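Local coordinates for protein beta-N-acetylhexosaminidase (Arthrobacter aurescens, PDB 3RCN) that probably hydrolyses terminal non-reducing N-acetyl-D-hexosamine residues from N-acetyl-beta-D-hexosaminides, as a glycosidase of glycosyl hydrolase family 20, at residues L10-W15 and A477-F482; P308-G313 and H358-S363; A430-E435 and A487-D492. All coordinates share one frame; numbering follows the deposited sequence.

How the interactions relate
Interactions 1 and 3 are neighbours, with centres about 10 Å apart, while interaction 2 sits elsewhere on the barrel, about 28 Å and 32 Å from them, centre to centre. Interaction 1 ties the N-terminal domain to helix 474-483 of the catalytic domain. Its Glu480 reaches interaction 3, with OE2 2.7 Å from Tyr432 OH, a probable hydrogen bond. Interaction 2 joins two adjacent barrel strands and is closest to catalysis: Gly313 lies about 9 Å from the side chain of Glu316, the predicted proton donor. Interactions 1 and 3 lie away from that site. At the other end of the strand a glycerol, probably from the crystallisation liquor, lies about 3 Å from the Trp309 side chain.

Interaction 1: residues L10-W15 and A477-F482; sequences LIPAPW and AISEVF
Glu480 reaches from helix 474-483 to the turn of chain at Pro12 and Ala13, and its carboxylate carries the polar part of this contact. CG stands anti to the backbone N (chi1 -179°), which sends the chain off beside the carbonyl carbon, and a bend at chi2 follows. OE1 then accepts a hydrogen bond from Ala13 N at 2.8 Å, with an N-H...O angle of 157°. The donor comes from well above the carboxylate plane, 53° out of it. The same oxygen lies 3.4 Å from Pro12 CA, and Ala13 CB is 3.6 Å from it. Ile11 runs across the glutamate chain at about a right angle, with CG1 and CG2 both near OE1.

Pro12 supplies the apolar part. The peptide bond before it is cis, and its ring lies against the helix backbone: CB is 3.8 Å from Glu480 CA. Ring atom CG meets Ser479 OG at the same separation, 3.8 Å. That hydroxyl is directed back along its own helix, where it bonds to Ser476 O, and it offers the proline a van der Waals neighbour.

The second carboxylate oxygen, OE2, forms a salt bridge with Arg497 of helix 491-508 and a hydrogen bond with Tyr432 OH. Ala13 O in turn bonds to Ser484 OG, just past the end of the helix. The contact thus joins the N-terminal domain (domain 2 of the family 20 glycosidases) to helix 474-483 of the catalytic domain and to helix 491-508 that follows it. A buried carboxylate met by a backbone N-H, a tyrosine hydroxyl and an arginine is likely to stay ionised, and would then bring a largely compensated charge to the domain interface, besides its direct bond across it.

Interaction 2: residues P308-G313 and H358-S363; sequences PWISLG and HGRATS
Trp309 and Ala361 pair in parallel as neighbours in the (beta/alpha)8 barrel of the catalytic domain, where strands 309-313 and 361-364 are joined through helix 342-357 in a beta-alpha-beta crossover. The pairing continues through Ile310 with Thr362 and Ser311 with Ser363. Four backbone hydrogen bonds hold the strands: Ala361 N to Pro308 O, Ile310 N to Ala361 O, Ser363 N to Ile310 O, and Leu312 N to Ser363 O, the last at 2.8 Å.

The close-packed side faces the surrounding helices. Leu312 crosses Thr362 at about a right angle and sets CD1 3.9 Å from the threonine CG2, while Leu351 of helix 342-357 packs on Leu312, Ala352 and Leu355 on Thr362. Ile310 CD1 comes 4.1 Å from Arg360 CG, and the Ile310 side chain packs on Leu298, Val301 and Val302 of helix 288-304.

Toward Pro308 and Gly359 the contact thins out at the surface. Gly359 turns the chain out of the preceding helix in a Schellman motif, and Arg360 folds back at chi2. Its guanidinium NH1 bonds to Phe305 O and Ser307 O, and so grips the loop leading into strand 309-313.

Trp309, Ser311, Ala361 and Ser363 share the other face of the sheet. Trp309 CD1 touches Ala361 CB at 3.8 Å, and Thr362 O lies farther off near the edge of the indole. Both serines hold OG anti to the backbone N (chi1 172° in Ser311, 180° in Ser363), and one water joins the hydroxyls, 2.9 Å from Ser311 OG and 3.0 Å from Ser363 OG.

Interaction 3: residues A430-E435 and A487-D492; sequences AVYEFE and AGRDYD
Tyr432 and Arg489 each hold CG anti to the backbone N (chi1 -178° and 177°), and bends at chi2 and chi3 carry the arginine chain over the tyrosine ring. Tyr432 ends the short helix 428-432 of the catalytic barrel domain; Arg489 lies just before helix 491-508, whose N-cap is Asp490. Asp490 OD1 accepts a weak capping bond from Asp492 N.

The main contact is a CH-pi interaction: Arg489 CD sits over one face of the Tyr432 ring, 3.7 Å from its centroid and displaced toward the rim. The guanidinium stands above the same face, farther from it than CD, with Arg489 NE 3.6 Å from Tyr432 OH and its plane turned 63° from that of the ring. Its CZ is 5.1 Å from the centroid, at most a weak cation-pi attraction.

Tyr432 CD2 approaches the edge of the Tyr491 ring, 4.1 Å from CD1. On the exposed side Glu433 OE2 rests 3.9 Å from Tyr491 CB, the carboxylate nearly perpendicular to that ring.

Phe494 of helix 491-508 stacks on the Tyr432 ring, and Glu480 OE2 hydrogen-bonds to the Tyr432 hydroxyl. A water also donates to Tyr432 OH while accepting from Asp490 N. An alanine in place of Tyr432 would probably leave Glu480 OE2 without its hydroxyl partner and open a gap beside Arg489 CD and Tyr491.

Glu435 OE2 lies near Arg489 NH2 but beyond salt-bridge distance. A second water links the arginine to the backbone of 430-435: in the guanidinium plane, it accepts from Arg489 NH2 and donates to Phe434 O and, at 2.9 Å, to Tyr432 O.

Interaction 1: residues L10-W15 and A477-F482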
ATOM      1  N   LEU A  10     -18.354   9.381  16.823  1.00 53.53           N
ATOM      2  CA  LEU A  10     -17.720  10.053  15.677  1.00 39.71           C
ATOM      3  C   LEU A  10     -16.461  10.868  15.977  1.00 39.21           C
ATOM      4  O   LEU A  10     -16.438  11.669  16.914  1.00 40.99           O
ATOM      5  CB  LEU A  10     -18.730  10.990  15.029  1.00 30.65           C
ATOM      6  CG  LEU A  10     -20.075  10.347  14.714  1.00 31.34           C
ATOM      7  CD1 LEU A  10     -21.061  11.417  14.384  1.00 28.82           C
ATOM      8  CD2 LEU A  10     -19.927   9.369  13.555  1.00 27.57           C
ATOM      9  N   ILE A  11     -15.419  10.676  15.173  1.00 39.47           N
ATOM     10  CA  ILE A  11     -14.301  11.609  15.170  1.00 37.03           C
ATOM     11  C   ILE A  11     -13.987  11.987  13.728  1.00 40.61           C
ATOM     12  O   ILE A  11     -13.889  11.111  12.868  1.00 41.85           O
ATOM     13  CB  ILE A  11     -13.044  10.931  15.752  1.00 34.09           C
ATOM     14  CG1 ILE A  11     -13.179  10.720  17.256  1.00 35.40           C
ATOM     15  CG2 ILE A  11     -11.800  11.726  15.454  1.00 34.86           C
ATOM     16  CD1 ILE A  11     -12.059   9.906  17.839  1.00 30.07           C
ATOM     17  N   PRO A  12     -13.748  13.284  13.467  1.00 38.80           N
ATOM     18  CA  PRO A  12     -13.923  14.441  14.368  1.00 36.96           C
ATOM     19  C   PRO A  12     -15.379  14.595  14.820  1.00 37.34           C
ATOM     20  O   PRO A  12     -16.283  14.336  14.041  1.00 38.92           O
ATOM     21  CB  PRO A  12     -13.577  15.645  13.476  1.00 29.94           C
ATOM     22  CG  PRO A  12     -12.928  15.074  12.247  1.00 32.64           C
ATOM     23  CD  PRO A  12     -13.462  13.696  12.082  1.00 37.62           C
ATOM     24  N   ALA A  13     -15.601  15.037  16.051  1.00 40.77           N
ATOM     25  CA  ALA A  13     -16.958  15.281  16.543  1.00 41.87           C
ATOM     26  C   ALA A  13     -17.640  16.373  15.731  1.00 44.67           C
ATOM     27  O   ALA A  13     -17.071  17.439  15.538  1.00 47.61           O
ATOM     28  CB  ALA A  13     -16.916  15.679  18.011  1.00 42.58           C
ATOM     29  N   PRO A  14     -18.876  16.118  15.267  1.00 43.32           N
ATOM     30  CA  PRO A  14     -19.660  17.088  14.489  1.00 41.09           C
ATOM     31  C   PRO A  14     -20.090  18.258  15.366  1.00 45.13           C
ATOM     32  O   PRO A  14     -20.021  18.165  16.588  1.00 50.28           O
ATOM     33  CB  PRO A  14     -20.900  16.293  14.061  1.00 43.08           C
ATOM     34  CG  PRO A  14     -20.661  14.884  14.497  1.00 41.95           C
ATOM     35  CD  PRO A  14     -19.662  14.920  15.593  1.00 40.56           C
ATOM     36  N   TRP A  15     -20.526  19.353  14.758  1.00 51.00           N
ATOM     37  CA  TRP A  15     -20.892  20.522  15.547  1.00 50.07           C
ATOM     38  C   TRP A  15     -22.180  20.342  16.349  1.00 52.50           C
ATOM     39  O   TRP A  15     -22.224  20.711  17.523  1.00 54.73           O
ATOM     40  CB  TRP A  15     -20.893  21.789  14.695  1.00 47.77           C
ATOM     41  CG  TRP A  15     -19.510  22.342  14.537  1.00 50.78           C
ATOM     42  CD1 TRP A  15     -18.436  21.714  13.966  1.00 51.43           C
ATOM     43  CD2 TRP A  15     -19.040  23.626  14.965  1.00 45.15           C
ATOM     44  NE1 TRP A  15     -17.332  22.533  14.010  1.00 51.79           N
ATOM     45  CE2 TRP A  15     -17.677  23.712  14.614  1.00 43.81           C
ATOM     46  CE3 TRP A  15     -19.642  24.713  15.604  1.00 48.30           C
ATOM     47  CZ2 TRP A  15     -16.907  24.837  14.884  1.00 42.84           C
ATOM     48  CZ3 TRP A  15     -18.874  25.836  15.869  1.00 41.55           C
ATOM     49  CH2 TRP A  15     -17.522  25.888  15.511  1.00 42.31           C
ATOM     50  N   ALA A 477      -6.650  13.096  16.819  1.00 39.07           N
ATOM     51  CA  ALA A 477      -6.966  14.167  17.759  1.00 37.01           C
ATOM     52  C   ALA A 477      -6.814  15.551  17.096  1.00 42.40           C
ATOM     53  O   ALA A 477      -7.650  16.449  17.268  1.00 40.99           O
ATOM     54  CB  ALA A 477      -6.078  14.051  18.977  1.00 30.36           C
ATOM     55  N   ILE A 478      -5.741  15.702  16.326  1.00 39.56           N
ATOM     56  CA  ILE A 478      -5.508  16.900  15.534  1.00 35.07           C
ATOM     57  C   ILE A 478      -6.640  17.164  14.537  1.00 33.94           C
ATOM     58  O   ILE A 478      -7.077  18.300  14.385  1.00 38.66           O
ATOM     59  CB  ILE A 478      -4.133  16.829  14.830  1.00 33.04           C
ATOM     60  CG1 ILE A 478      -3.023  17.149  15.829  1.00 35.02           C
ATOM     61  CG2 ILE A 478      -4.055  17.800  13.685  1.00 25.86           C
ATOM     62  CD1 ILE A 478      -1.712  16.455  15.553  1.00 29.93           C
ATOM     63  N   SER A 479      -7.130  16.129  13.863  1.00 32.63           N
ATOM     64  CA  SER A 479      -8.208  16.335  12.895  1.00 36.23           C
ATOM     65  C   SER A 479      -9.432  16.937  13.579  1.00 40.94           C
ATOM     66  O   SER A 479     -10.177  17.699  12.958  1.00 45.18           O
ATOM     67  CB  SER A 479      -8.587  15.037  12.165  1.00 40.78           C
ATOM     68  OG  SER A 479      -9.352  14.158  12.985  1.00 43.95           O
ATOM     69  N   GLU A 480      -9.632  16.597  14.854  1.00 34.77           N
ATOM     70  CA  GLU A 480     -10.752  17.142  15.620  1.00 36.53           C
ATOM     71  C   GLU A 480     -10.506  18.609  15.981  1.00 42.81           C
ATOM     72  O   GLU A 480     -11.392  19.459  15.862  1.00 40.04           O
ATOM     73  CB  GLU A 480     -11.018  16.316  16.882  1.00 29.29           C
ATOM     74  CG  GLU A 480     -12.198  16.836  17.684  1.00 36.27           C
ATOM     75  CD  GLU A 480     -12.975  15.749  18.421  1.00 42.19           C
ATOM     76  OE1 GLU A 480     -13.442  14.800  17.760  1.00 43.21           O
ATOM     77  OE2 GLU A 480     -13.132  15.857  19.657  1.00 39.35           O
ATOM     78  N   VAL A 481      -9.290  18.895  16.428  1.00 42.88           N
ATOM     79  CA  VAL A 481      -8.901  20.262  16.726  1.00 39.17           C
ATOM     80  C   VAL A 481      -9.144  21.159  15.508  1.00 37.17           C
ATOM     81  O   VAL A 481      -9.632  22.271  15.652  1.00 37.49           O
ATOM     82  CB  VAL A 481      -7.425  20.340  17.187  1.00 37.34           C
ATOM     83  CG1 VAL A 481      -6.963  21.787  17.298  1.00 20.09           C
ATOM     84  CG2 VAL A 481      -7.229  19.589  18.511  1.00 24.33           C
ATOM     85  N   PHE A 482      -8.841  20.662  14.309  1.00 35.48           N
ATOM     86  CA  PHE A 482      -9.027  21.446  13.080  1.00 28.91           C
ATOM     87  C   PHE A 482     -10.475  21.554  12.613  1.00 32.72           C
ATOM     88  O   PHE A 482     -10.869  22.574  12.053  1.00 38.26           O
ATOM     89  CB  PHE A 482      -8.207  20.873  11.919  1.00 23.96           C
ATOM     90  CG  PHE A 482      -6.725  20.914  12.139  1.00 28.00           C
ATOM     91  CD1 PHE A 482      -6.199  21.411  13.317  1.00 24.53           C
ATOM     92  CD2 PHE A 482      -5.856  20.449  11.158  1.00 31.21           C
ATOM     93  CE1 PHE A 482      -4.825  21.447  13.516  1.00 30.42           C
ATOM     94  CE2 PHE A 482      -4.488  20.475  11.349  1.00 33.53           C
ATOM     95  CZ  PHE A 482      -3.969  20.978  12.532  1.00 32.07           C
TER

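Interaction 2: residues P308-G313 and H358-S363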
ATOM      1  N   PRO A 308      -3.636  26.436  -5.914  1.00 24.07           N
ATOM      2  CA  PRO A 308      -3.411  27.896  -5.908  1.00 27.30           C
ATOM      3  C   PRO A 308      -2.128  28.307  -5.181  1.00 34.15           C
ATOM      4  O   PRO A 308      -1.601  29.369  -5.483  1.00 47.15           O
ATOM      5  CB  PRO A 308      -4.639  28.461  -5.171  1.00 20.76           C
ATOM      6  CG  PRO A 308      -5.663  27.343  -5.202  1.00 33.52           C
ATOM      7  CD  PRO A 308      -4.885  26.057  -5.228  1.00 21.79           C
ATOM      8  N   TRP A 309      -1.648  27.499  -4.236  1.00 41.50           N
ATOM      9  CA  TRP A 309      -0.349  27.751  -3.602  1.00 38.04           C
ATOM     10  C   TRP A 309       0.700  26.759  -4.085  1.00 41.60           C
ATOM     11  O   TRP A 309       0.397  25.600  -4.365  1.00 45.40           O
ATOM     12  CB  TRP A 309      -0.431  27.631  -2.081  1.00 36.63           C
ATOM     13  CG  TRP A 309      -1.429  28.516  -1.438  1.00 41.59           C
ATOM     14  CD1 TRP A 309      -1.245  29.807  -1.035  1.00 44.52           C
ATOM     15  CD2 TRP A 309      -2.773  28.174  -1.097  1.00 41.30           C
ATOM     16  NE1 TRP A 309      -2.403  30.296  -0.472  1.00 41.44           N
ATOM     17  CE2 TRP A 309      -3.360  29.314  -0.500  1.00 41.34           C
ATOM     18  CE3 TRP A 309      -3.550  27.021  -1.257  1.00 41.66           C
ATOM     19  CZ2 TRP A 309      -4.684  29.332  -0.050  1.00 40.90           C
ATOM     20  CZ3 TRP A 309      -4.874  27.039  -0.809  1.00 46.06           C
ATOM     21  CH2 TRP A 309      -5.424  28.188  -0.212  1.00 42.28           C
ATOM     22  N   ILE A 310       1.940  27.215  -4.164  1.00 34.44           N
ATOM     23  CA  ILE A 310       3.068  26.345  -4.446  1.00 27.06           C
ATOM     24  C   ILE A 310       4.151  26.705  -3.443  1.00 29.96           C
ATOM     25  O   ILE A 310       4.427  27.874  -3.239  1.00 33.31           O
ATOM     26  CB  ILE A 310       3.537  26.553  -5.885  1.00 28.10           C
ATOM     27  CG1 ILE A 310       2.509  25.917  -6.825  1.00 36.75           C
ATOM     28  CG2 ILE A 310       4.929  25.989  -6.100  1.00 17.69           C
ATOM     29  CD1 ILE A 310       2.894  25.965  -8.261  1.00 48.30           C
ATOM     30  N   SER A 311       4.726  25.717  -2.770  1.00 31.03           N
ATOM     31  CA  SER A 311       5.637  26.013  -1.667  1.00 32.88           C
ATOM     32  C   SER A 311       7.081  26.100  -2.124  1.00 33.53           C
ATOM     33  O   SER A 311       7.563  25.239  -2.856  1.00 31.81           O
ATOM     34  CB  SER A 311       5.501  24.988  -0.540  1.00 35.82           C
ATOM     35  OG  SER A 311       6.518  25.171   0.434  1.00 34.68           O
ATOM     36  N   LEU A 312       7.738  27.193  -1.760  1.00 33.51           N
ATOM     37  CA  LEU A 312       9.161  27.358  -2.019  1.00 30.97           C
ATOM     38  C   LEU A 312      10.065  27.078  -0.832  1.00 33.03           C
ATOM     39  O   LEU A 312      11.280  27.216  -0.948  1.00 39.77           O
ATOM     40  CB  LEU A 312       9.464  28.729  -2.621  1.00 34.08           C
ATOM     41  CG  LEU A 312       8.813  28.956  -3.987  1.00 32.09           C
ATOM     42  CD1 LEU A 312       9.071  30.374  -4.471  1.00 30.42           C
ATOM     43  CD2 LEU A 312       9.306  27.937  -4.991  1.00 27.57           C
ATOM     44  N   GLY A 313       9.507  26.682   0.306  1.00 30.69           N
ATOM     45  CA  GLY A 313      10.369  26.484   1.460  1.00 37.12           C
ATOM     46  C   GLY A 313      10.954  27.788   1.981  1.00 41.69           C
ATOM     47  O   GLY A 313      10.226  28.651   2.453  1.00 45.72           O
ATOM     48  N   HIS A 358       2.202  32.840 -13.383  1.00 42.34           N
ATOM     49  CA  HIS A 358       1.351  31.668 -13.620  1.00 41.94           C
ATOM     50  C   HIS A 358       0.072  31.667 -12.805  1.00 42.38           C
ATOM     51  O   HIS A 358      -0.689  30.705 -12.851  1.00 41.17           O
ATOM     52  CB  HIS A 358       2.094  30.378 -13.295  1.00 41.66           C
ATOM     53  CG  HIS A 358       3.043  29.940 -14.357  1.00 44.81           C
ATOM     54  ND1 HIS A 358       2.620  29.398 -15.551  1.00 46.18           N
ATOM     55  CD2 HIS A 358       4.396  29.944 -14.401  1.00 44.87           C
ATOM     56  CE1 HIS A 358       3.673  29.090 -16.289  1.00 45.50           C
ATOM     57  NE2 HIS A 358       4.763  29.409 -15.612  1.00 44.94           N
ATOM     58  N   GLY A 359      -0.143  32.710 -12.014  1.00 42.76           N
ATOM     59  CA  GLY A 359      -1.386  32.825 -11.277  1.00 36.51           C
ATOM     60  C   GLY A 359      -1.410  32.116  -9.937  1.00 34.41           C
ATOM     61  O   GLY A 359      -2.474  31.928  -9.346  1.00 33.15           O
ATOM     62  N   ARG A 360      -0.235  31.752  -9.438  1.00 26.75           N
ATOM     63  CA  ARG A 360      -0.142  31.071  -8.159  1.00 24.53           C
ATOM     64  C   ARG A 360       0.451  31.938  -7.063  1.00 28.24           C
ATOM     65  O   ARG A 360       1.426  32.664  -7.284  1.00 30.54           O
ATOM     66  CB  ARG A 360       0.710  29.800  -8.290  1.00 28.32           C
ATOM     67  CG  ARG A 360       0.381  28.942  -9.503  1.00 29.07           C
ATOM     68  CD  ARG A 360      -1.075  28.472  -9.522  1.00 30.80           C
ATOM     69  NE  ARG A 360      -1.342  27.747 -10.761  1.00 34.01           N
ATOM     70  CZ  ARG A 360      -1.212  26.427 -10.899  1.00 35.61           C
ATOM     71  NH1 ARG A 360      -0.843  25.681  -9.863  1.00 30.55           N
ATOM     72  NH2 ARG A 360      -1.462  25.852 -12.072  1.00 31.05           N
ATOM     73  N   ALA A 361      -0.142  31.842  -5.879  1.00 30.05           N
ATOM     74  CA  ALA A 361       0.437  32.401  -4.668  1.00 31.07           C
ATOM     75  C   ALA A 361       1.599  31.518  -4.219  1.00 39.63           C
ATOM     76  O   ALA A 361       1.682  30.359  -4.601  1.00 40.03           O
ATOM     77  CB  ALA A 361      -0.612  32.490  -3.587  1.00 24.66           C
ATOM     78  N   THR A 362       2.501  32.069  -3.414  1.00 47.34           N
ATOM     79  CA  THR A 362       3.653  31.319  -2.911  1.00 37.66           C
ATOM     80  C   THR A 362       3.470  30.937  -1.451  1.00 39.42           C
ATOM     81  O   THR A 362       2.830  31.649  -0.676  1.00 37.01           O
ATOM     82  CB  THR A 362       4.958  32.130  -3.044  1.00 34.76           C
ATOM     83  OG1 THR A 362       5.338  32.194  -4.419  1.00 44.47           O
ATOM     84  CG2 THR A 362       6.093  31.487  -2.265  1.00 31.79           C
ATOM     85  N   SER A 363       4.022  29.792  -1.081  1.00 38.84           N
ATOM     86  CA  SER A 363       4.005  29.371   0.304  1.00 37.21           C
ATOM     87  C   SER A 363       5.453  29.245   0.798  1.00 38.46           C
ATOM     88  O   SER A 363       6.313  28.731   0.081  1.00 34.73           O
ATOM     89  CB  SER A 363       3.253  28.047   0.417  1.00 43.41           C
ATOM     90  OG  SER A 363       3.215  27.597   1.756  1.00 55.65           O
TER
HETATM   91  O   HOH W   1       5.568  26.243   2.951  1.00 43.58           O

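Interaction 3: residues A430-E435 and A487-D492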
ATOM      1  N   ALA A 430      -1.656  16.425  24.858  1.00 45.72           N
ATOM      2  CA  ALA A 430      -1.079  17.736  24.599  1.00 43.66           C
ATOM      3  C   ALA A 430      -1.551  18.274  23.248  1.00 47.37           C
ATOM      4  O   ALA A 430      -1.999  19.408  23.135  1.00 54.65           O
ATOM      5  CB  ALA A 430       0.441  17.664  24.653  1.00 33.47           C
ATOM      6  N   VAL A 431      -1.451  17.433  22.230  1.00 43.49           N
ATOM      7  CA  VAL A 431      -1.834  17.782  20.876  1.00 38.68           C
ATOM      8  C   VAL A 431      -3.337  18.057  20.769  1.00 43.30           C
ATOM      9  O   VAL A 431      -3.774  18.831  19.916  1.00 34.61           O
ATOM     10  CB  VAL A 431      -1.426  16.635  19.915  1.00 50.92           C
ATOM     11  CG1 VAL A 431      -2.482  16.387  18.852  1.00 48.45           C
ATOM     12  CG2 VAL A 431      -0.069  16.911  19.305  1.00 46.82           C
ATOM     13  N   TYR A 432      -4.129  17.414  21.626  1.00 43.58           N
ATOM     14  CA  TYR A 432      -5.578  17.567  21.560  1.00 40.15           C
ATOM     15  C   TYR A 432      -6.007  18.868  22.192  1.00 39.81           C
ATOM     16  O   TYR A 432      -7.078  19.395  21.895  1.00 41.70           O
ATOM     17  CB  TYR A 432      -6.291  16.424  22.267  1.00 32.68           C
ATOM     18  CG  TYR A 432      -7.809  16.502  22.182  1.00 37.96           C
ATOM     19  CD1 TYR A 432      -8.470  16.281  20.972  1.00 43.66           C
ATOM     20  CD2 TYR A 432      -8.586  16.767  23.313  1.00 35.94           C
ATOM     21  CE1 TYR A 432      -9.857  16.338  20.887  1.00 40.04           C
ATOM     22  CE2 TYR A 432      -9.975  16.830  23.236  1.00 30.11           C
ATOM     23  CZ  TYR A 432     -10.600  16.609  22.019  1.00 40.16           C
ATOM     24  OH  TYR A 432     -11.969  16.667  21.925  1.00 42.95           O
ATOM     25  N   GLU A 433      -5.168  19.369  23.082  1.00 42.74           N
ATOM     26  CA  GLU A 433      -5.447  20.605  23.791  1.00 44.49           C
ATOM     27  C   GLU A 433      -4.807  21.845  23.141  1.00 48.45           C
ATOM     28  O   GLU A 433      -4.927  22.942  23.652  1.00 61.55           O
ATOM     29  CB  GLU A 433      -5.075  20.441  25.259  1.00 46.94           C
ATOM     30  CG  GLU A 433      -5.933  19.359  25.941  1.00 53.79           C
ATOM     31  CD  GLU A 433      -5.672  19.237  27.434  1.00 67.65           C
ATOM     32  OE1 GLU A 433      -4.691  19.853  27.929  1.00 72.29           O
ATOM     33  OE2 GLU A 433      -6.454  18.525  28.109  1.00 66.37           O
ATOM     34  N   PHE A 434      -4.153  21.659  21.996  1.00 47.96           N
ATOM     35  CA  PHE A 434      -3.521  22.739  21.235  1.00 56.77           C
ATOM     36  C   PHE A 434      -4.452  23.827  20.683  1.00 61.13           C
ATOM     37  O   PHE A 434      -5.586  23.550  20.298  1.00 58.31           O
ATOM     38  CB  PHE A 434      -2.728  22.150  20.068  1.00 60.07           C
ATOM     39  CG  PHE A 434      -2.440  23.143  18.966  1.00 66.92           C
ATOM     40  CD1 PHE A 434      -1.294  23.932  19.000  1.00 65.41           C
ATOM     41  CD2 PHE A 434      -3.318  23.285  17.890  1.00 69.57           C
ATOM     42  CE1 PHE A 434      -1.032  24.848  17.980  1.00 69.67           C
ATOM     43  CE2 PHE A 434      -3.069  24.208  16.866  1.00 63.09           C
ATOM     44  CZ  PHE A 434      -1.929  24.980  16.909  1.00 65.13           C
ATOM     45  N   GLU A 435      -3.939  25.057  20.604  1.00 71.16           N
ATOM     46  CA  GLU A 435      -4.656  26.173  19.964  1.00 72.92           C
ATOM     47  C   GLU A 435      -3.745  27.059  19.098  1.00 73.06           C
ATOM     48  O   GLU A 435      -2.560  27.211  19.382  1.00 77.96           O
ATOM     49  CB  GLU A 435      -5.361  27.032  21.011  1.00 79.47           C
ATOM     50  CG  GLU A 435      -6.544  26.362  21.695  1.00 89.08           C
ATOM     51  CD  GLU A 435      -7.877  26.684  21.032  1.00 96.31           C
ATOM     52  OE1 GLU A 435      -8.184  27.888  20.859  1.00 97.88           O
ATOM     53  OE2 GLU A 435      -8.614  25.727  20.690  1.00 93.90           O
ATOM     54  N   ALA A 487     -15.510  24.539  21.871  1.00 64.92           N
ATOM     55  CA  ALA A 487     -16.265  24.661  23.113  1.00 72.70           C
ATOM     56  C   ALA A 487     -16.462  23.315  23.802  1.00 78.97           C
ATOM     57  O   ALA A 487     -16.375  23.211  25.029  1.00 77.81           O
ATOM     58  CB  ALA A 487     -17.612  25.290  22.836  1.00 73.83           C
ATOM     59  N   GLY A 488     -16.706  22.283  23.006  1.00 87.85           N
ATOM     60  CA  GLY A 488     -17.037  20.976  23.536  1.00 95.61           C
ATOM     61  C   GLY A 488     -15.827  20.099  23.817  1.00103.16           C
ATOM     62  O   GLY A 488     -15.946  18.869  23.835  1.00109.67           O
ATOM     63  N   ARG A 489     -14.667  20.717  24.048  1.00 96.46           N
ATOM     64  CA  ARG A 489     -13.409  19.974  24.136  1.00 83.89           C
ATOM     65  C   ARG A 489     -13.064  19.492  25.546  1.00 76.28           C
ATOM     66  O   ARG A 489     -12.850  20.296  26.453  1.00 77.90           O
ATOM     67  CB  ARG A 489     -12.255  20.813  23.583  1.00 81.13           C
ATOM     68  CG  ARG A 489     -10.890  20.151  23.693  1.00 78.45           C
ATOM     69  CD  ARG A 489     -10.176  20.139  22.349  1.00 73.06           C
ATOM     70  NE  ARG A 489     -11.126  20.083  21.245  1.00 67.56           N
ATOM     71  CZ  ARG A 489     -11.138  20.945  20.235  1.00 70.43           C
ATOM     72  NH1 ARG A 489     -12.048  20.825  19.277  1.00 74.58           N
ATOM     73  NH2 ARG A 489     -10.240  21.925  20.175  1.00 64.48           N
ATOM     74  N   ASP A 490     -13.037  18.169  25.707  1.00 67.90           N
ATOM     75  CA  ASP A 490     -12.548  17.502  26.914  1.00 70.03           C
ATOM     76  C   ASP A 490     -11.757  16.250  26.507  1.00 66.44           C
ATOM     77  O   ASP A 490     -12.266  15.393  25.780  1.00 65.56           O
ATOM     78  CB  ASP A 490     -13.719  17.129  27.832  1.00 78.46           C
ATOM     79  CG  ASP A 490     -13.328  16.144  28.931  1.00 84.52           C
ATOM     80  OD1 ASP A 490     -12.223  16.275  29.505  1.00 90.72           O
ATOM     81  OD2 ASP A 490     -14.139  15.238  29.233  1.00 81.90           O
ATOM     82  N   TYR A 491     -10.527  16.128  26.995  1.00 59.10           N
ATOM     83  CA  TYR A 491      -9.671  15.017  26.591  1.00 50.03           C
ATOM     84  C   TYR A 491     -10.206  13.659  27.024  1.00 52.75           C
ATOM     85  O   TYR A 491     -10.179  12.710  26.243  1.00 56.83           O
ATOM     86  CB  TYR A 491      -8.239  15.197  27.106  1.00 45.10           C
ATOM     87  CG  TYR A 491      -7.332  14.029  26.798  1.00 50.53           C
ATOM     88  CD1 TYR A 491      -6.984  13.720  25.488  1.00 49.37           C
ATOM     89  CD2 TYR A 491      -6.825  13.232  27.813  1.00 53.39           C
ATOM     90  CE1 TYR A 491      -6.155  12.657  25.201  1.00 48.45           C
ATOM     91  CE2 TYR A 491      -5.993  12.167  27.539  1.00 50.24           C
ATOM     92  CZ  TYR A 491      -5.658  11.883  26.229  1.00 55.58           C
ATOM     93  OH  TYR A 491      -4.829  10.814  25.948  1.00 62.65           O
ATOM     94  N   ASP A 492     -10.679  13.569  28.266  1.00 55.48           N
ATOM     95  CA  ASP A 492     -11.150  12.300  28.820  1.00 57.31           C
ATOM     96  C   ASP A 492     -12.331  11.775  28.024  1.00 57.48           C
ATOM     97  O   ASP A 492     -12.462  10.571  27.806  1.00 60.76           O
ATOM     98  CB  ASP A 492     -11.537  12.446  30.291  1.00 62.62           C
ATOM     99  CG  ASP A 492     -10.344  12.719  31.183  1.00 73.25           C
ATOM    100  OD1 ASP A 492      -9.241  12.208  30.886  1.00 73.47           O
ATOM    101  OD2 ASP A 492     -10.510  13.456  32.180  1.00 80.76           O
TER
HETATM  102  O   HOH W   2      -7.969  22.155  21.445  1.00 40.06           O
HETATM  103  O   HOH W   3     -14.481  16.528  23.481  1.00 78.58           O